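Catabolite control protein A (PDB 2O20) probably acts as a global transcription regulator of carbon catabolite repression and activation, binding DNA as a member of the LacI family. Local coordinates at residues S273-P278 and V290-Y295. The protein carries 1 engineered substitution. Residues are numbered along the deposited sequence; the frame is centred on the assembly and turned at random.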
ATOM      1  N   SER D 273       0.236  12.505  12.288  1.00 17.66           N
ATOM      2  CA  SER D 273       0.325  12.329  10.845  1.00 17.90           C
ATOM      3  C   SER D 273      -0.796  13.054  10.060  1.00 18.88           C
ATOM      4  O   SER D 273      -1.712  13.641  10.623  1.00 17.87           O
ATOM      5  CB  SER D 273       0.326  10.817  10.524  1.00 18.94           C
ATOM      6  OG  SER D 273       0.732  10.578   9.179  1.00 19.91           O
ATOM      7  N   GLY D 274      -0.682  13.003   8.740  1.00 20.42           N
ATOM      8  CA  GLY D 274      -1.445  13.846   7.861  1.00 21.71           C
ATOM      9  C   GLY D 274      -2.707  13.325   7.182  1.00 21.07           C
ATOM     10  O   GLY D 274      -3.522  14.158   6.762  1.00 21.70           O
ATOM     11  N   ALA D 275      -2.894  12.010   7.040  1.00 21.11           N
ATOM     12  CA  ALA D 275      -4.070  11.476   6.289  1.00 20.63           C
ATOM     13  C   ALA D 275      -4.777  10.196   6.771  1.00 19.52           C
ATOM     14  O   ALA D 275      -5.936   9.929   6.374  1.00 19.81           O
ATOM     15  CB  ALA D 275      -3.707  11.314   4.778  1.00 21.16           C
ATOM     16  N   ASN D 276      -4.120   9.410   7.616  1.00 19.52           N
ATOM     17  CA  ASN D 276      -4.644   8.126   8.067  1.00 19.45           C
ATOM     18  C   ASN D 276      -4.902   7.153   6.909  1.00 18.53           C
ATOM     19  O   ASN D 276      -5.944   6.487   6.868  1.00 18.30           O
ATOM     20  CB  ASN D 276      -5.950   8.327   8.843  1.00 20.02           C
ATOM     21  CG  ASN D 276      -6.275   7.174   9.728  1.00 21.75           C
ATOM     22  OD1 ASN D 276      -5.380   6.585  10.328  1.00 25.73           O
ATOM     23  ND2 ASN D 276      -7.551   6.823   9.805  1.00 22.68           N
ATOM     24  N   SER D 277      -4.005   7.138   5.926  1.00 19.06           N
ATOM     25  CA  SER D 277      -4.030   6.156   4.849  1.00 18.99           C
ATOM     26  C   SER D 277      -3.934   4.721   5.398  1.00 19.06           C
ATOM     27  O   SER D 277      -3.576   4.526   6.577  1.00 19.12           O
ATOM     28  CB  SER D 277      -2.895   6.452   3.843  1.00 20.25           C
ATOM     29  OG  SER D 277      -1.608   6.252   4.401  1.00 20.03           O
ATOM     30  N   PRO D 278      -4.246   3.717   4.557  1.00 18.39           N
ATOM     31  CA  PRO D 278      -4.240   2.338   5.041  1.00 18.84           C
ATOM     32  C   PRO D 278      -3.012   1.829   5.801  1.00 18.89           C
ATOM     33  O   PRO D 278      -3.197   1.095   6.770  1.00 18.14           O
ATOM     34  CB  PRO D 278      -4.560   1.512   3.785  1.00 18.73           C
ATOM     35  CG  PRO D 278      -5.348   2.465   2.923  1.00 19.92           C
ATOM     36  CD  PRO D 278      -4.776   3.813   3.178  1.00 17.29           C
ATOM     37  N   VAL D 290      -4.567  13.173  11.432  1.00 19.83           N
ATOM     38  CA  VAL D 290      -5.669  13.717  10.642  1.00 19.40           C
ATOM     39  C   VAL D 290      -6.206  12.583   9.744  1.00 19.70           C
ATOM     40  O   VAL D 290      -5.431  11.893   9.049  1.00 19.50           O
ATOM     41  CB  VAL D 290      -5.194  14.918   9.763  1.00 19.58           C
ATOM     42  CG1 VAL D 290      -6.243  15.338   8.723  1.00 18.86           C
ATOM     43  CG2 VAL D 290      -4.767  16.088  10.647  1.00 21.09           C
ATOM     44  N   ASN D 291      -7.522  12.358   9.792  1.00 18.44           N
ATOM     45  CA  ASN D 291      -8.202  11.436   8.881  1.00 18.25           C
ATOM     46  C   ASN D 291      -8.763  12.201   7.667  1.00 19.04           C
ATOM     47  O   ASN D 291      -9.696  13.017   7.812  1.00 18.31           O
ATOM     48  CB  ASN D 291      -9.331  10.693   9.607  1.00 18.41           C
ATOM     49  CG  ASN D 291      -9.953   9.576   8.756  1.00 21.11           C
ATOM     50  OD1 ASN D 291      -9.298   8.597   8.410  1.00 23.66           O
ATOM     51  ND2 ASN D 291     -11.225   9.726   8.427  1.00 25.09           N
ATOM     52  N   GLN D 292      -8.190  11.951   6.491  1.00 18.26           N
ATOM     53  CA  GLN D 292      -8.744  12.459   5.240  1.00 18.95           C
ATOM     54  C   GLN D 292      -9.651  11.384   4.661  1.00 18.79           C
ATOM     55  O   GLN D 292      -9.340  10.180   4.756  1.00 19.01           O
ATOM     56  CB  GLN D 292      -7.648  12.801   4.238  1.00 18.49           C
ATOM     57  CG  GLN D 292      -6.679  13.900   4.711  1.00 18.46           C
ATOM     58  CD  GLN D 292      -5.717  14.312   3.590  1.00 19.29           C
ATOM     59  OE1 GLN D 292      -6.081  14.281   2.429  1.00 21.02           O
ATOM     60  NE2 GLN D 292      -4.491  14.669   3.941  1.00 17.66           N
ATOM     61  N   PRO D 293     -10.777  11.799   4.055  1.00 19.20           N
ATOM     62  CA  PRO D 293     -11.736  10.858   3.458  1.00 19.51           C
ATOM     63  C   PRO D 293     -11.272  10.447   2.057  1.00 19.84           C
ATOM     64  O   PRO D 293     -11.818  10.884   1.042  1.00 20.34           O
ATOM     65  CB  PRO D 293     -13.034  11.666   3.473  1.00 19.46           C
ATOM     66  CG  PRO D 293     -12.537  13.063   3.163  1.00 18.97           C
ATOM     67  CD  PRO D 293     -11.230  13.196   3.905  1.00 19.12           C
ATOM     68  N   LEU D 294     -10.251   9.584   2.014  1.00 19.63           N
ATOM     69  CA  LEU D 294      -9.532   9.294   0.774  1.00 19.07           C
ATOM     70  C   LEU D 294     -10.399   8.683  -0.351  1.00 18.58           C
ATOM     71  O   LEU D 294     -10.332   9.119  -1.489  1.00 18.17           O
ATOM     72  CB  LEU D 294      -8.356   8.386   1.078  1.00 20.11           C
ATOM     73  CG  LEU D 294      -7.230   8.936   1.999  1.00 19.21           C
ATOM     74  CD1 LEU D 294      -6.140   7.900   2.044  1.00 23.25           C
ATOM     75  CD2 LEU D 294      -6.689  10.251   1.528  1.00 20.78           C
ATOM     76  N   TYR D 295     -11.187   7.665  -0.038  1.00 18.03           N
ATOM     77  CA  TYR D 295     -12.118   7.128  -1.024  1.00 18.97           C
ATOM     78  C   TYR D 295     -13.052   8.213  -1.583  1.00 19.07           C
ATOM     79  O   TYR D 295     -13.259   8.304  -2.780  1.00 19.06           O
ATOM     80  CB  TYR D 295     -12.947   6.007  -0.400  1.00 20.27           C
ATOM     81  CG  TYR D 295     -13.938   5.368  -1.358  1.00 19.10           C
ATOM     82  CD1 TYR D 295     -13.568   4.278  -2.123  1.00 18.77           C
ATOM     83  CD2 TYR D 295     -15.236   5.848  -1.483  1.00 21.79           C
ATOM     84  CE1 TYR D 295     -14.468   3.677  -2.993  1.00 18.93           C
ATOM     85  CE2 TYR D 295     -16.146   5.255  -2.360  1.00 21.59           C
ATOM     86  CZ  TYR D 295     -15.742   4.168  -3.117  1.00 21.27           C
ATOM     87  OH  TYR D 295     -16.627   3.561  -3.985  1.00 21.66           O
TER
HETATM   88  O   HOH W   1      -8.093   7.793   5.473  1.00 21.37           O
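Q292 lays its side chain against the loop at G274 and A275. CB lies 4.0 Å from A275 O; CG, anti to the carbonyl carbon (chi1 -61°), faces both G274 O and A275 CA, at 3.8 and 3.9 Å; CD runs on, extended, to the methyl of A275. At the tip NE2 gives a nearly straight hydrogen bond of 3.0 Å to G274 O, which lies close to the amide plane of Q292, and NE2 also sits 3.5 Å from A275 CB. The backbone N of Q292 donates a hydrogen bond to A275 O, so one residue grips two successive carbonyls. An alanine here would probably leave G274 O without its amide donor and open a gap beside the A275 methyl. Upstream, V290 N donates a hydrogen bond to S273 O at 3.0 Å. N276 ND2 donates a hydrogen bond to N291 OD1 at 2.9 Å with the two amide planes 68° apart; N276 OD1 turns to T280 and R328, and N291 ND2 to E324. A water hydrogen-bonded to N276 O and Q292 O joins the backbones farther along, where L294 CD1 packs against S277 CA. D248 holds both S273 OG and S277 OG. The loop after strand 270-272 is thus tied to the segment leading from strand 289-291 into helix 294-309, a passage between the two subdomains of the periplasmic-binding-protein-like core of LacI-family regulators.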